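PDB 2IT2: UPF0130 protein PH1069 from Pyrococcus horikoshii, which probably methylates the N-4 position of a wyosine precursor at position 37 of tRNA(Phe), using S-adenosyl-L-methionine as methyl donor. Local coordinates for residues K120-F130 / K187-L198; V31-L39 / T50-I58. All coordinates share one frame; numbering follows the deposited sequence.

Overall arrangement
Both contacts show how helices are fastened to one another and to a common antiparallel sheet. Contact 2 comes first along the chain and closes before contact 1 opens; it sets the start of helix 36-43 against strand 48-63. Contact 1 then brings the end of helix 115-127 back to the last turns of the long helix 167-194. Their centres lie about 15 Å apart, and the two sites touch: Leu188 of helix 167-194 packs on both Ile35 and Leu38. The C-terminal end of that helix is thus held between helix 115-127 and helix 36-43, which ties early and late parts of the chain together.

Contact 1: residues K120-F130 / K187-L198; sequences KLVNLAVSCGF and KLKRLESKINAL
Leu124 faces Ile195 and Cys128 faces Leu191 where helices 120-127 and 187-194 pass, their axes 9.9 Å apart at closest approach and their directions 135° from each other, closer to antiparallel than to parallel. With CG swung anti to the backbone N (chi1 173°), Leu124 sends CD2 to the CA of Ile195, at 3.7 Å, and against CD2 of Leu198, while its CD1 meets CB of Lys194. Cys128 lays SG over the backbone of Leu191, 3.8 Å from its CA. Beyond the helix end, Phe130 and Lys187 run past one another, pointing opposite ways: ring atom CZ rests on CB of Lys187, at 3.6 Å, and the carbonyl O of Lys187 lies at the ring edge. The extended Lys187 chain continues along Gly129, where NZ donates a 2.9 Å bond to Gly129 O, in the carbonyl plane and on a lone pair. Ser149 OG is a further partner of both atoms. With an alanine in place of Lys187, Gly129 O would probably keep Ser149 but lose its ammonium donor, and the methylene packing along the glycine would go. Arg190 turns one guanidinium face to Cys128 O, 3.2 Å above the plane, over its centre. Gly129 has positive phi (108°); a CB there would jam against Cys128 O and clash with CE of Lys187. Bonds from Phe130 N to Ala125 O and Gly129 N to Val126 O define a Schellman motif, packed against a neighbouring helix while Ala125 and Phe130 touch Ile147 of strand 143-148.

Contact 2: residues V31-L39 / T50-I58; sequences VDEDIIPLL and TTSSCSGRI
Asp32 reaches across to Cys54 and Ser55 with a single carboxylate oxygen. OD2 accepts a long bond of 3.3 Å from Ser55 N, with an N-H...O angle of 151°, and the donor stands above the carboxylate plane, 40° out of it. The same oxygen lies 3.2 Å from CA of Cys54. Two waters extend this grip: one accepts from Asp32 N and donates to Ser53 O, with a weak bond to OD2, and the other links OD2, again weakly, to Gly56 O. Ser55 points its side chain back at the 31-39 segment, so that OG stands beside CB of Asp32, at 3.5 Å, and CB of Asp34. The carboxylate of Asp34 turns elsewhere, to a salt bridge with Lys185, which also bonds Ser55 O.

Ile35 packs with both of its branches. CG2 presses on CB of Ser55 at 3.5 Å, tighter than usual van der Waals contact. At the end of the other branch, Ile35 CD1 lies 3.7 Å from Cys54 C. One helical turn on, Leu39 crosses Thr50 at about a right angle, CD2 meeting CG2 at 3.9 Å. CG of Leu39 lies anti to its carbonyl carbon (chi1 -62°), which carries this methyl towards the strand. Thr50 OG1 is bonded by Asn43, farther along the helix. Ile35 occupies the N-cap position of helix 36-43, and the whole is a helix start laid on an irregular stretch of strand 48-63, where the chain turns a corner at Ser52 and pairs with strand 98-112 through Thr51 with His109 and Cys54 with Ile107.

Contact 1: residues K120-F130 / K187-L198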
loop_
_atom_site.group_PDB
_atom_site.type_symbol
_atom_site.label_atom_id
_atom_site.label_comp_id
_atom_site.label_asym_id
_atom_site.label_seq_id
_atom_site.Cartn_x
_atom_site.Cartn_y
_atom_site.Cartn_z
ATOM N N LYS B 120 -18.942 -5.784 1.672
ATOM C CA LYS B 120 -19.757 -4.600 1.890
ATOM C C LYS B 120 -18.928 -3.511 2.565
ATOM O O LYS B 120 -19.026 -2.348 2.202
ATOM C CB LYS B 120 -20.952 -4.922 2.774
ATOM C CG LYS B 120 -22.041 -5.680 2.069
ATOM C CD LYS B 120 -23.149 -6.035 3.042
ATOM C CE LYS B 120 -23.729 -4.799 3.734
ATOM N NZ LYS B 120 -24.277 -3.802 2.772
ATOM N N LEU B 121 -18.119 -3.895 3.552
ATOM C CA LEU B 121 -17.290 -2.929 4.275
ATOM C C LEU B 121 -16.192 -2.353 3.390
ATOM O O LEU B 121 -15.905 -1.163 3.449
ATOM C CB LEU B 121 -16.666 -3.588 5.516
ATOM C CG LEU B 121 -15.606 -2.783 6.299
ATOM C CD1 LEU B 121 -16.198 -1.471 6.790
ATOM C CD2 LEU B 121 -15.096 -3.592 7.493
ATOM N N VAL B 122 -15.574 -3.204 2.577
ATOM C CA VAL B 122 -14.514 -2.737 1.699
ATOM C C VAL B 122 -15.066 -1.683 0.756
ATOM O O VAL B 122 -14.474 -0.621 0.564
ATOM C CB VAL B 122 -13.917 -3.890 0.883
ATOM C CG1 VAL B 122 -13.069 -3.332 -0.260
ATOM C CG2 VAL B 122 -13.077 -4.767 1.790
ATOM N N ASN B 123 -16.219 -1.975 0.171
ATOM C CA ASN B 123 -16.819 -1.030 -0.750
ATOM C C ASN B 123 -17.170 0.304 -0.089
ATOM O O ASN B 123 -17.021 1.359 -0.710
ATOM C CB ASN B 123 -18.062 -1.646 -1.376
ATOM C CG ASN B 123 -17.737 -2.792 -2.317
ATOM O OD1 ASN B 123 -18.619 -3.580 -2.659
ATOM N ND2 ASN B 123 -16.481 -2.887 -2.751
ATOM N N LEU B 124 -17.649 0.252 1.155
ATOM C CA LEU B 124 -18.006 1.458 1.905
ATOM C C LEU B 124 -16.746 2.259 2.215
ATOM O O LEU B 124 -16.732 3.480 2.069
ATOM C CB LEU B 124 -18.723 1.103 3.221
ATOM C CG LEU B 124 -18.984 2.283 4.169
ATOM C CD1 LEU B 124 -19.948 3.261 3.512
ATOM C CD2 LEU B 124 -19.558 1.790 5.487
ATOM N N ALA B 125 -15.688 1.574 2.637
ATOM C CA ALA B 125 -14.446 2.259 2.968
ATOM C C ALA B 125 -13.888 2.972 1.740
ATOM O O ALA B 125 -13.505 4.139 1.814
ATOM C CB ALA B 125 -13.439 1.265 3.524
ATOM N N VAL B 126 -13.863 2.276 0.606
ATOM C CA VAL B 126 -13.360 2.884 -0.621
ATOM C C VAL B 126 -14.142 4.153 -0.957
ATOM O O VAL B 126 -13.570 5.146 -1.406
ATOM C CB VAL B 126 -13.454 1.904 -1.806
ATOM C CG1 VAL B 126 -13.143 2.628 -3.113
ATOM C CG2 VAL B 126 -12.484 0.752 -1.600
ATOM N N SER B 127 -15.453 4.111 -0.737
ATOM C CA SER B 127 -16.313 5.257 -1.015
ATOM C C SER B 127 -16.013 6.440 -0.095
ATOM O O SER B 127 -16.330 7.582 -0.427
ATOM C CB SER B 127 -17.786 4.871 -0.865
ATOM O OG SER B 127 -18.185 4.863 0.494
ATOM N N CYS B 128 -15.420 6.166 1.065
ATOM C CA CYS B 128 -15.089 7.224 2.019
ATOM C C CYS B 128 -13.691 7.794 1.824
ATOM O O CYS B 128 -13.255 8.661 2.583
ATOM C CB CYS B 128 -15.244 6.715 3.456
ATOM S SG CYS B 128 -16.964 6.399 3.908
ATOM N N GLY B 129 -12.988 7.305 0.809
ATOM C CA GLY B 129 -11.653 7.810 0.539
ATOM C C GLY B 129 -10.507 6.882 0.880
ATOM O O GLY B 129 -9.350 7.290 0.818
ATOM N N PHE B 130 -10.806 5.637 1.232
ATOM C CA PHE B 130 -9.748 4.690 1.569
ATOM C C PHE B 130 -9.643 3.700 0.409
ATOM O O PHE B 130 -10.111 2.568 0.475
ATOM C CB PHE B 130 -10.072 3.989 2.902
ATOM C CG PHE B 130 -10.079 4.922 4.103
ATOM C CD1 PHE B 130 -8.893 5.257 4.753
ATOM C CD2 PHE B 130 -11.271 5.446 4.587
ATOM C CE1 PHE B 130 -8.901 6.105 5.880
ATOM C CE2 PHE B 130 -11.292 6.287 5.701
ATOM C CZ PHE B 130 -10.106 6.616 6.351
ATOM N N LYS B 187 -11.216 11.879 6.405
ATOM C CA LYS B 187 -11.698 10.595 5.907
ATOM C C LYS B 187 -12.135 9.669 7.042
ATOM O O LYS B 187 -13.102 8.917 6.901
ATOM C CB LYS B 187 -10.614 9.920 5.057
ATOM C CG LYS B 187 -10.355 10.643 3.745
ATOM C CD LYS B 187 -9.309 9.939 2.907
ATOM C CE LYS B 187 -9.171 10.635 1.561
ATOM N NZ LYS B 187 -8.156 9.953 0.724
ATOM N N LEU B 188 -11.434 9.707 8.170
ATOM C CA LEU B 188 -11.822 8.853 9.285
ATOM C C LEU B 188 -13.176 9.290 9.837
ATOM O O LEU B 188 -14.018 8.455 10.167
ATOM C CB LEU B 188 -10.753 8.884 10.386
ATOM C CG LEU B 188 -9.430 8.170 10.057
ATOM C CD1 LEU B 188 -8.345 8.603 11.040
ATOM C CD2 LEU B 188 -9.634 6.658 10.096
ATOM N N LYS B 189 -13.392 10.598 9.929
ATOM C CA LYS B 189 -14.666 11.105 10.424
ATOM C C LYS B 189 -15.779 10.762 9.432
ATOM O O LYS B 189 -16.893 10.424 9.842
ATOM C CB LYS B 189 -14.600 12.616 10.642
ATOM C CG LYS B 189 -13.731 13.019 11.813
ATOM C CD LYS B 189 -13.807 14.509 12.050
ATOM C CE LYS B 189 -13.007 14.899 13.271
ATOM N NZ LYS B 189 -11.555 14.641 13.084
ATOM N N ARG B 190 -15.486 10.838 8.136
ATOM C CA ARG B 190 -16.488 10.498 7.121
ATOM C C ARG B 190 -16.908 9.031 7.267
ATOM O O ARG B 190 -18.099 8.706 7.241
ATOM C CB ARG B 190 -15.937 10.741 5.714
ATOM C CG ARG B 190 -15.963 12.192 5.276
ATOM C CD ARG B 190 -15.170 12.376 3.992
ATOM N NE ARG B 190 -15.594 11.485 2.913
ATOM C CZ ARG B 190 -14.929 11.343 1.769
ATOM N NH1 ARG B 190 -13.813 12.027 1.565
ATOM N NH2 ARG B 190 -15.378 10.523 0.827
ATOM N N LEU B 191 -15.929 8.143 7.413
ATOM C CA LEU B 191 -16.197 6.719 7.576
ATOM C C LEU B 191 -17.057 6.451 8.816
ATOM O O LEU B 191 -18.000 5.648 8.772
ATOM C CB LEU B 191 -14.870 5.952 7.693
ATOM C CG LEU B 191 -14.958 4.429 7.891
ATOM C CD1 LEU B 191 -15.755 3.798 6.747
ATOM C CD2 LEU B 191 -13.556 3.833 7.961
ATOM N N GLU B 192 -16.724 7.120 9.922
ATOM C CA GLU B 192 -17.458 6.949 11.174
ATOM C C GLU B 192 -18.918 7.307 10.985
ATOM O O GLU B 192 -19.801 6.630 11.508
ATOM C CB GLU B 192 -16.876 7.830 12.284
ATOM C CG GLU B 192 -17.503 7.593 13.663
ATOM C CD GLU B 192 -16.899 8.487 14.735
ATOM O OE1 GLU B 192 -15.656 8.597 14.779
ATOM O OE2 GLU B 192 -17.657 9.074 15.537
ATOM N N SER B 193 -19.172 8.374 10.241
ATOM C CA SER B 193 -20.541 8.808 9.999
ATOM C C SER B 193 -21.326 7.880 9.059
ATOM O O SER B 193 -22.557 7.827 9.127
ATOM C CB SER B 193 -20.545 10.226 9.419
ATOM O OG SER B 193 -20.132 10.227 8.061
ATOM N N LYS B 194 -20.631 7.147 8.191
ATOM C CA LYS B 194 -21.305 6.276 7.224
ATOM C C LYS B 194 -21.425 4.796 7.567
ATOM O O LYS B 194 -22.237 4.092 6.967
ATOM C CB LYS B 194 -20.634 6.409 5.852
ATOM C CG LYS B 194 -20.681 7.817 5.267
ATOM C CD LYS B 194 -22.118 8.320 5.179
ATOM C CE LYS B 194 -22.191 9.714 4.581
ATOM N NZ LYS B 194 -23.577 10.256 4.611
ATOM N N ILE B 195 -20.630 4.311 8.514
ATOM C CA ILE B 195 -20.689 2.896 8.864
ATOM C C ILE B 195 -22.071 2.441 9.325
ATOM O O ILE B 195 -22.376 1.251 9.302
ATOM C CB ILE B 195 -19.635 2.524 9.951
ATOM C CG1 ILE B 195 -19.689 3.511 11.118
ATOM C CG2 ILE B 195 -18.249 2.495 9.335
ATOM C CD1 ILE B 195 -20.992 3.496 11.874
ATOM N N ASN B 196 -22.899 3.397 9.736
ATOM C CA ASN B 196 -24.247 3.097 10.203
ATOM C C ASN B 196 -25.032 2.372 9.114
ATOM O O ASN B 196 -25.968 1.628 9.399
ATOM C CB ASN B 196 -24.986 4.388 10.581
ATOM C CG ASN B 196 -24.281 5.174 11.672
ATOM O OD1 ASN B 196 -24.800 5.326 12.780
ATOM N ND2 ASN B 196 -23.088 5.674 11.365
ATOM N N ALA B 197 -24.640 2.597 7.866
ATOM C CA ALA B 197 -25.307 1.979 6.725
ATOM C C ALA B 197 -25.129 0.466 6.685
ATOM O O ALA B 197 -25.935 -0.239 6.077
ATOM C CB ALA B 197 -24.792 2.591 5.431
ATOM N N LEU B 198 -24.075 -0.029 7.328
ATOM C CA LEU B 198 -23.791 -1.459 7.351
ATOM C C LEU B 198 -24.939 -2.257 7.959
ATOM O O LEU B 198 -24.979 -3.485 7.849
ATOM C CB LEU B 198 -22.505 -1.724 8.136
ATOM C CG LEU B 198 -21.225 -1.089 7.586
ATOM C CD1 LEU B 198 -20.072 -1.363 8.537
ATOM C CD2 LEU B 198 -20.923 -1.644 6.205
#

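Contact 2: residues V31-L39 / T50-I58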
loop_
_atom_site.group_PDB
_atom_site.type_symbol
_atom_site.label_atom_id
_atom_site.label_comp_id
_atom_site.label_asym_id
_atom_site.label_seq_id
_atom_site.Cartn_x
_atom_site.Cartn_y
_atom_site.Cartn_z
ATOM N N VAL B 31 -4.478 3.477 22.728
ATOM C CA VAL B 31 -5.157 3.678 21.449
ATOM C C VAL B 31 -5.115 5.140 21.011
ATOM O O VAL B 31 -5.293 6.038 21.826
ATOM C CB VAL B 31 -6.631 3.225 21.540
ATOM C CG1 VAL B 31 -7.302 3.342 20.173
ATOM C CG2 VAL B 31 -6.698 1.790 22.055
ATOM N N ASP B 32 -4.861 5.378 19.727
ATOM C CA ASP B 32 -4.835 6.746 19.213
ATOM C C ASP B 32 -6.231 7.321 19.457
ATOM O O ASP B 32 -7.199 6.903 18.832
ATOM C CB ASP B 32 -4.504 6.753 17.714
ATOM C CG ASP B 32 -3.146 6.145 17.413
ATOM O OD1 ASP B 32 -2.166 6.523 18.094
ATOM O OD2 ASP B 32 -3.050 5.297 16.496
ATOM N N GLU B 33 -6.329 8.282 20.374
ATOM C CA GLU B 33 -7.617 8.878 20.729
ATOM C C GLU B 33 -8.460 9.373 19.561
ATOM O O GLU B 33 -9.689 9.353 19.626
ATOM C CB GLU B 33 -7.416 10.031 21.709
ATOM C CG GLU B 33 -6.507 11.121 21.185
ATOM C CD GLU B 33 -5.097 10.980 21.705
ATOM O OE1 GLU B 33 -4.533 9.876 21.583
ATOM O OE2 GLU B 33 -4.551 11.968 22.240
ATOM N N ASP B 34 -7.800 9.829 18.505
ATOM C CA ASP B 34 -8.484 10.336 17.318
ATOM C C ASP B 34 -9.540 9.380 16.767
ATOM O O ASP B 34 -10.618 9.814 16.359
ATOM C CB ASP B 34 -7.459 10.623 16.216
ATOM C CG ASP B 34 -8.050 11.393 15.044
ATOM O OD1 ASP B 34 -9.025 10.916 14.420
ATOM O OD2 ASP B 34 -7.530 12.489 14.747
ATOM N N ILE B 35 -9.230 8.086 16.755
ATOM C CA ILE B 35 -10.146 7.092 16.210
ATOM C C ILE B 35 -10.890 6.243 17.222
ATOM O O ILE B 35 -11.530 5.260 16.849
ATOM C CB ILE B 35 -9.423 6.142 15.244
ATOM C CG1 ILE B 35 -8.286 5.416 15.973
ATOM C CG2 ILE B 35 -8.924 6.926 14.046
ATOM C CD1 ILE B 35 -7.546 4.408 15.116
ATOM N N ILE B 36 -10.820 6.603 18.495
ATOM C CA ILE B 36 -11.539 5.824 19.487
ATOM C C ILE B 36 -13.034 5.779 19.157
ATOM O O ILE B 36 -13.653 4.720 19.221
ATOM C CB ILE B 36 -11.291 6.384 20.899
ATOM C CG1 ILE B 36 -9.845 6.083 21.293
ATOM C CG2 ILE B 36 -12.246 5.763 21.914
ATOM C CD1 ILE B 36 -9.469 6.595 22.663
ATOM N N PRO B 37 -13.638 6.924 18.795
ATOM C CA PRO B 37 -15.071 6.895 18.471
ATOM C C PRO B 37 -15.390 5.940 17.316
ATOM O O PRO B 37 -16.383 5.220 17.360
ATOM C CB PRO B 37 -15.366 8.342 18.108
ATOM C CG PRO B 37 -14.412 9.097 18.992
ATOM C CD PRO B 37 -13.141 8.312 18.849
ATOM N N LEU B 38 -14.540 5.945 16.292
ATOM C CA LEU B 38 -14.718 5.085 15.123
ATOM C C LEU B 38 -14.604 3.617 15.506
ATOM O O LEU B 38 -15.395 2.794 15.054
ATOM C CB LEU B 38 -13.677 5.424 14.046
ATOM C CG LEU B 38 -13.582 4.516 12.816
ATOM C CD1 LEU B 38 -14.910 4.481 12.063
ATOM C CD2 LEU B 38 -12.468 5.032 11.925
ATOM N N LEU B 39 -13.625 3.283 16.345
ATOM C CA LEU B 39 -13.461 1.892 16.755
ATOM C C LEU B 39 -14.669 1.432 17.556
ATOM O O LEU B 39 -15.150 0.315 17.371
ATOM C CB LEU B 39 -12.197 1.695 17.597
ATOM C CG LEU B 39 -10.882 2.029 16.895
ATOM C CD1 LEU B 39 -9.753 1.832 17.883
ATOM C CD2 LEU B 39 -10.679 1.157 15.680
ATOM N N THR B 50 -13.011 -4.912 15.739
ATOM C CA THR B 50 -11.733 -4.318 15.362
ATOM C C THR B 50 -10.550 -4.966 16.056
ATOM O O THR B 50 -10.668 -5.487 17.168
ATOM C CB THR B 50 -11.688 -2.799 15.657
ATOM O OG1 THR B 50 -11.780 -2.579 17.069
ATOM C CG2 THR B 50 -12.829 -2.071 14.953
ATOM N N THR B 51 -9.414 -4.960 15.369
ATOM C CA THR B 51 -8.182 -5.501 15.924
ATOM C C THR B 51 -7.192 -4.336 15.813
ATOM O O THR B 51 -7.585 -3.248 15.419
ATOM C CB THR B 51 -7.697 -6.758 15.136
ATOM O OG1 THR B 51 -7.425 -6.404 13.779
ATOM C CG2 THR B 51 -8.771 -7.855 15.156
ATOM N N SER B 52 -5.930 -4.540 16.169
ATOM C CA SER B 52 -4.945 -3.450 16.116
ATOM C C SER B 52 -5.101 -2.448 14.955
ATOM O O SER B 52 -5.098 -2.848 13.795
ATOM C CB SER B 52 -3.534 -4.043 16.088
ATOM O OG SER B 52 -3.390 -4.966 15.027
ATOM N N SER B 53 -5.214 -1.151 15.276
ATOM C CA SER B 53 -5.369 -0.084 14.272
ATOM C C SER B 53 -4.617 1.214 14.653
ATOM O O SER B 53 -4.104 1.327 15.765
ATOM C CB SER B 53 -6.857 0.229 14.073
ATOM O OG SER B 53 -7.589 -0.943 13.736
ATOM N N CYS B 54 -4.559 2.181 13.732
ATOM C CA CYS B 54 -3.876 3.468 13.965
ATOM C C CYS B 54 -4.485 4.602 13.113
ATOM O O CYS B 54 -5.051 4.337 12.054
ATOM C CB CYS B 54 -2.377 3.317 13.680
ATOM S SG CYS B 54 -1.966 2.675 12.045
ATOM N N SER B 55 -4.358 5.856 13.567
ATOM C CA SER B 55 -4.959 7.012 12.871
ATOM C C SER B 55 -4.101 7.875 11.947
ATOM O O SER B 55 -4.497 8.996 11.610
ATOM C CB SER B 55 -5.622 7.948 13.890
ATOM O OG SER B 55 -4.651 8.558 14.729
ATOM N N GLY B 56 -2.948 7.365 11.531
ATOM C CA GLY B 56 -2.078 8.122 10.642
ATOM C C GLY B 56 -0.854 8.623 11.375
ATOM O O GLY B 56 -0.917 8.897 12.565
ATOM N N ARG B 57 0.270 8.763 10.682
ATOM C CA ARG B 57 1.454 9.230 11.380
ATOM C C ARG B 57 2.471 9.990 10.550
ATOM O O ARG B 57 2.648 9.729 9.360
ATOM C CB ARG B 57 2.160 8.047 12.040
ATOM C CG ARG B 57 2.853 7.113 11.069
ATOM C CD ARG B 57 3.775 6.146 11.813
ATOM N NE ARG B 57 4.619 5.353 10.921
ATOM C CZ ARG B 57 4.164 4.460 10.048
ATOM N NH1 ARG B 57 2.861 4.235 9.936
ATOM N NH2 ARG B 57 5.016 3.789 9.284
ATOM N N ILE B 58 3.121 10.947 11.201
ATOM C CA ILE B 58 4.193 11.722 10.586
ATOM C C ILE B 58 5.385 11.303 11.423
ATOM O O ILE B 58 5.293 11.206 12.649
ATOM C CB ILE B 58 3.973 13.252 10.703
ATOM C CG1 ILE B 58 2.730 13.654 9.900
ATOM C CG2 ILE B 58 5.217 14.006 10.191
ATOM C CD1 ILE B 58 2.265 15.069 10.139
HETATM O O HOH W 1 -0.444 6.653 14.687
HETATM O O HOH W 2 -4.147 3.139 17.940
#